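Local coordinates for glycine betaine, L-proline ABC transporter, glycine/betaine/L-proline-binding protein (ProX) (Borrelia burgdorferi, PDB 3TMG) that binds glycine betaine and probably delivers it, as the substrate-binding protein of an ABC importer, to its membrane partners, at residues F88-I99 against G205-L215. Numbering follows the deposited sequence.
Sequences FVDLGANYEGTI and GIESVHTLVRL. With EDO (1,2-ethanediol), chain F.
His210 and Asp90 meet across two antiparallel strands, and the histidine can be followed atom by atom. Its CB and CG lie against the carbonyl oxygen of Gly92, with CG 3.2 Å from Gly92 O. ND1 donates to Asp90 OD1 at 2.8 Å; the acceptor sits in the ring plane and offers its syn lone pair, although carboxylate and imidazole planes are 75° apart. CE1 lies near Gly92 C and Asp90 OD1. On one face of the ring, Gly92 C lies toward the rim and Ala93 N over the centre, while CD2 reaches Ala93 CA. At the far edge NE2 makes a weak bond to Ser208 OG. Asp90 OD1 also accepts from Gly92 N at 3.1 Å, closing an Asx turn, and OD2 is hydrogen-bonded to Tyr81 OH.

Beyond this turn the pairing slips twice. At a classic bulge Asn94 and Tyr95 both face Val209, and chi1 at 60° places the Asn94 amide beside Thr211, where ND2 donates to OG1 at 2.9 Å, nearly straight (171°) and in the amide plane; Val69 O is its second partner. At a G1 bulge Glu207 O accepts Gly97 N nearly along the C=O axis and Thr98 N from above the carbonyl plane. Thr98 CG2 packs on Val209 CG2 at 3.5 Å, and both side chains touch Trp72 of the betaine pocket, which links the ribbon to that site. Toward the start of segment 88-99, Leu212 CD1 makes a CH-pi contact over one face of the Phe88 ring, offset toward the rim, 4.1 Å from its centroid.

Two donors on OD1 and a tyrosine on OD2 fix the carboxylate's rotation, and the nearby carboxylate would probably favour a protonated imidazole.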
# COMPACT_ATOMS: atom_id res chain seq x y z
N PHE A 88 4.30 13.07 14.19
CA PHE A 88 4.93 13.04 12.87
C PHE A 88 4.43 14.21 12.02
O PHE A 88 3.51 14.94 12.44
CB PHE A 88 4.70 11.67 12.17
CG PHE A 88 3.25 11.26 12.03
CD1 PHE A 88 2.39 11.93 11.16
CD2 PHE A 88 2.76 10.17 12.74
CE1 PHE A 88 1.04 11.55 11.04
CE2 PHE A 88 1.42 9.75 12.60
CZ PHE A 88 0.55 10.45 11.74
N VAL A 89 5.04 14.42 10.86
CA VAL A 89 4.57 15.49 9.95
C VAL A 89 4.00 14.85 8.70
O VAL A 89 4.68 14.06 8.05
CB VAL A 89 5.71 16.45 9.51
CG1 VAL A 89 5.11 17.61 8.73
CG2 VAL A 89 6.47 17.01 10.71
N ASP A 90 2.76 15.19 8.36
CA ASP A 90 2.12 14.62 7.18
C ASP A 90 2.40 15.58 6.02
O ASP A 90 1.89 16.72 6.04
CB ASP A 90 0.62 14.52 7.44
CG ASP A 90 -0.15 13.82 6.30
OD1 ASP A 90 0.33 13.76 5.14
OD2 ASP A 90 -1.27 13.29 6.59
N LEU A 91 3.16 15.14 5.02
CA LEU A 91 3.58 16.09 3.97
C LEU A 91 2.57 16.24 2.82
O LEU A 91 2.73 17.13 1.98
CB LEU A 91 4.95 15.73 3.41
CG LEU A 91 6.09 15.63 4.43
CD1 LEU A 91 7.43 15.32 3.75
CD2 LEU A 91 6.18 16.89 5.29
N GLY A 92 1.54 15.40 2.82
CA GLY A 92 0.57 15.35 1.72
C GLY A 92 0.63 14.03 0.99
O GLY A 92 1.28 13.11 1.47
N ALA A 93 -0.01 13.95 -0.19
CA ALA A 93 -0.19 12.67 -0.89
C ALA A 93 1.00 12.46 -1.81
O ALA A 93 1.43 13.41 -2.46
CB ALA A 93 -1.48 12.67 -1.73
N ASN A 94 1.49 11.22 -1.87
CA ASN A 94 2.44 10.86 -2.96
C ASN A 94 1.74 10.11 -4.11
O ASN A 94 2.35 9.86 -5.16
CB ASN A 94 3.61 10.02 -2.41
CG ASN A 94 3.17 8.73 -1.76
OD1 ASN A 94 2.54 7.88 -2.40
ND2 ASN A 94 3.53 8.55 -0.50
N TYR A 95 0.48 9.73 -3.87
CA TYR A 95 -0.31 8.99 -4.84
C TYR A 95 -1.78 9.28 -4.52
O TYR A 95 -2.19 9.21 -3.35
CB TYR A 95 -0.05 7.43 -4.76
CG TYR A 95 -1.02 6.66 -5.69
CD1 TYR A 95 -2.30 6.28 -5.23
CD2 TYR A 95 -0.67 6.39 -7.04
CE1 TYR A 95 -3.22 5.64 -6.07
CE2 TYR A 95 -1.59 5.75 -7.89
CZ TYR A 95 -2.84 5.40 -7.40
OH TYR A 95 -3.73 4.75 -8.21
N GLU A 96 -2.59 9.59 -5.54
CA GLU A 96 -4.03 9.83 -5.33
C GLU A 96 -4.87 8.88 -6.18
O GLU A 96 -4.53 8.62 -7.33
CB GLU A 96 -4.44 11.29 -5.63
CG GLU A 96 -3.70 12.27 -4.70
CD GLU A 96 -4.14 13.71 -4.82
OE1 GLU A 96 -5.21 13.98 -5.38
OE2 GLU A 96 -3.43 14.59 -4.28
N GLY A 97 -5.95 8.35 -5.58
CA GLY A 97 -6.90 7.50 -6.26
C GLY A 97 -7.01 6.09 -5.70
O GLY A 97 -7.47 5.18 -6.42
N THR A 98 -6.69 5.90 -4.42
CA THR A 98 -6.79 4.57 -3.84
C THR A 98 -8.23 4.18 -3.64
O THR A 98 -9.07 5.05 -3.40
CB THR A 98 -6.09 4.40 -2.46
OG1 THR A 98 -6.75 5.22 -1.46
CG2 THR A 98 -4.59 4.78 -2.60
N ILE A 99 -8.51 2.87 -3.63
CA ILE A 99 -9.81 2.39 -3.14
C ILE A 99 -9.48 1.08 -2.44
O ILE A 99 -8.65 0.30 -2.96
CB ILE A 99 -10.77 2.08 -4.34
CG1 ILE A 99 -11.08 3.33 -5.16
CG2 ILE A 99 -12.04 1.33 -3.89
CD1 ILE A 99 -11.90 3.04 -6.43
N GLY A 205 -14.11 6.35 0.69
CA GLY A 205 -14.23 6.69 -0.75
C GLY A 205 -12.87 6.53 -1.40
O GLY A 205 -12.07 5.66 -1.00
N ILE A 206 -12.60 7.34 -2.42
CA ILE A 206 -11.33 7.26 -3.15
C ILE A 206 -10.35 8.07 -2.30
O ILE A 206 -10.65 9.23 -1.98
CB ILE A 206 -11.55 7.81 -4.59
CG1 ILE A 206 -12.68 7.02 -5.25
CG2 ILE A 206 -10.25 7.85 -5.40
CD1 ILE A 206 -13.40 7.79 -6.33
N GLU A 207 -9.22 7.49 -1.91
CA GLU A 207 -8.35 8.16 -0.96
C GLU A 207 -6.94 8.29 -1.53
O GLU A 207 -6.76 8.33 -2.80
CB GLU A 207 -8.47 7.49 0.41
CG GLU A 207 -9.93 7.53 0.88
CD GLU A 207 -10.16 7.03 2.26
OE1 GLU A 207 -9.15 6.64 2.93
OE2 GLU A 207 -11.36 7.05 2.69
N SER A 208 -5.95 8.39 -0.66
CA SER A 208 -4.61 8.62 -1.21
C SER A 208 -3.56 7.99 -0.30
O SER A 208 -3.89 7.55 0.83
CB SER A 208 -4.42 10.11 -1.48
OG SER A 208 -4.29 10.73 -0.24
N VAL A 209 -2.34 7.91 -0.78
CA VAL A 209 -1.24 7.39 0.06
C VAL A 209 -0.41 8.61 0.38
O VAL A 209 -0.07 9.38 -0.54
CB VAL A 209 -0.39 6.35 -0.71
CG1 VAL A 209 0.64 5.66 0.21
CG2 VAL A 209 -1.31 5.29 -1.37
N HIS A 210 -0.09 8.79 1.66
CA HIS A 210 0.67 9.96 2.07
C HIS A 210 2.06 9.65 2.48
O HIS A 210 2.41 8.49 2.73
CB HIS A 210 -0.06 10.71 3.22
CG HIS A 210 -1.24 11.54 2.75
ND1 HIS A 210 -1.53 12.77 3.27
CD2 HIS A 210 -2.23 11.26 1.85
CE1 HIS A 210 -2.63 13.26 2.69
NE2 HIS A 210 -3.06 12.36 1.79
N THR A 211 2.88 10.71 2.51
CA THR A 211 4.27 10.61 2.92
C THR A 211 4.32 11.29 4.30
O THR A 211 3.88 12.43 4.46
CB THR A 211 5.18 11.38 1.93
OG1 THR A 211 5.17 10.71 0.65
CG2 THR A 211 6.64 11.40 2.46
N LEU A 212 4.79 10.56 5.30
CA LEU A 212 4.97 11.13 6.62
C LEU A 212 6.44 11.11 6.98
O LEU A 212 7.16 10.16 6.65
CB LEU A 212 4.19 10.35 7.68
CG LEU A 212 2.81 9.84 7.29
CD1 LEU A 212 2.26 8.89 8.35
CD2 LEU A 212 1.80 10.97 7.03
N VAL A 213 6.90 12.15 7.70
CA VAL A 213 8.30 12.20 8.12
C VAL A 213 8.35 12.50 9.63
O VAL A 213 7.39 13.00 10.21
CB VAL A 213 9.14 13.25 7.33
CG1 VAL A 213 9.19 12.92 5.85
CG2 VAL A 213 8.61 14.67 7.54
N ARG A 214 9.46 12.17 10.25
CA ARG A 214 9.61 12.41 11.69
C ARG A 214 9.65 13.91 11.99
O ARG A 214 10.07 14.68 11.14
CB ARG A 214 10.87 11.72 12.23
CG ARG A 214 12.18 12.11 11.56
CD ARG A 214 13.37 11.51 12.29
NE ARG A 214 14.64 12.01 11.77
CZ ARG A 214 15.24 13.13 12.17
NH1 ARG A 214 14.70 13.90 13.11
NH2 ARG A 214 16.42 13.47 11.63
N LEU A 215 9.26 14.29 13.21
CA LEU A 215 9.33 15.67 13.71
C LEU A 215 10.59 16.50 13.35
O LEU A 215 10.48 17.66 12.97
CB LEU A 215 9.10 15.70 15.24
CG LEU A 215 7.69 15.35 15.74
CD1 LEU A 215 7.54 15.56 17.24
CD2 LEU A 215 6.62 16.12 14.98
C1 EDO F . -8.02 11.77 -2.91
O1 EDO F . -9.01 11.55 -1.88
C2 EDO F . -8.84 12.29 -4.08
O2 EDO F . -9.27 11.18 -4.88
O HOH W 1 -5.52 5.26 1.01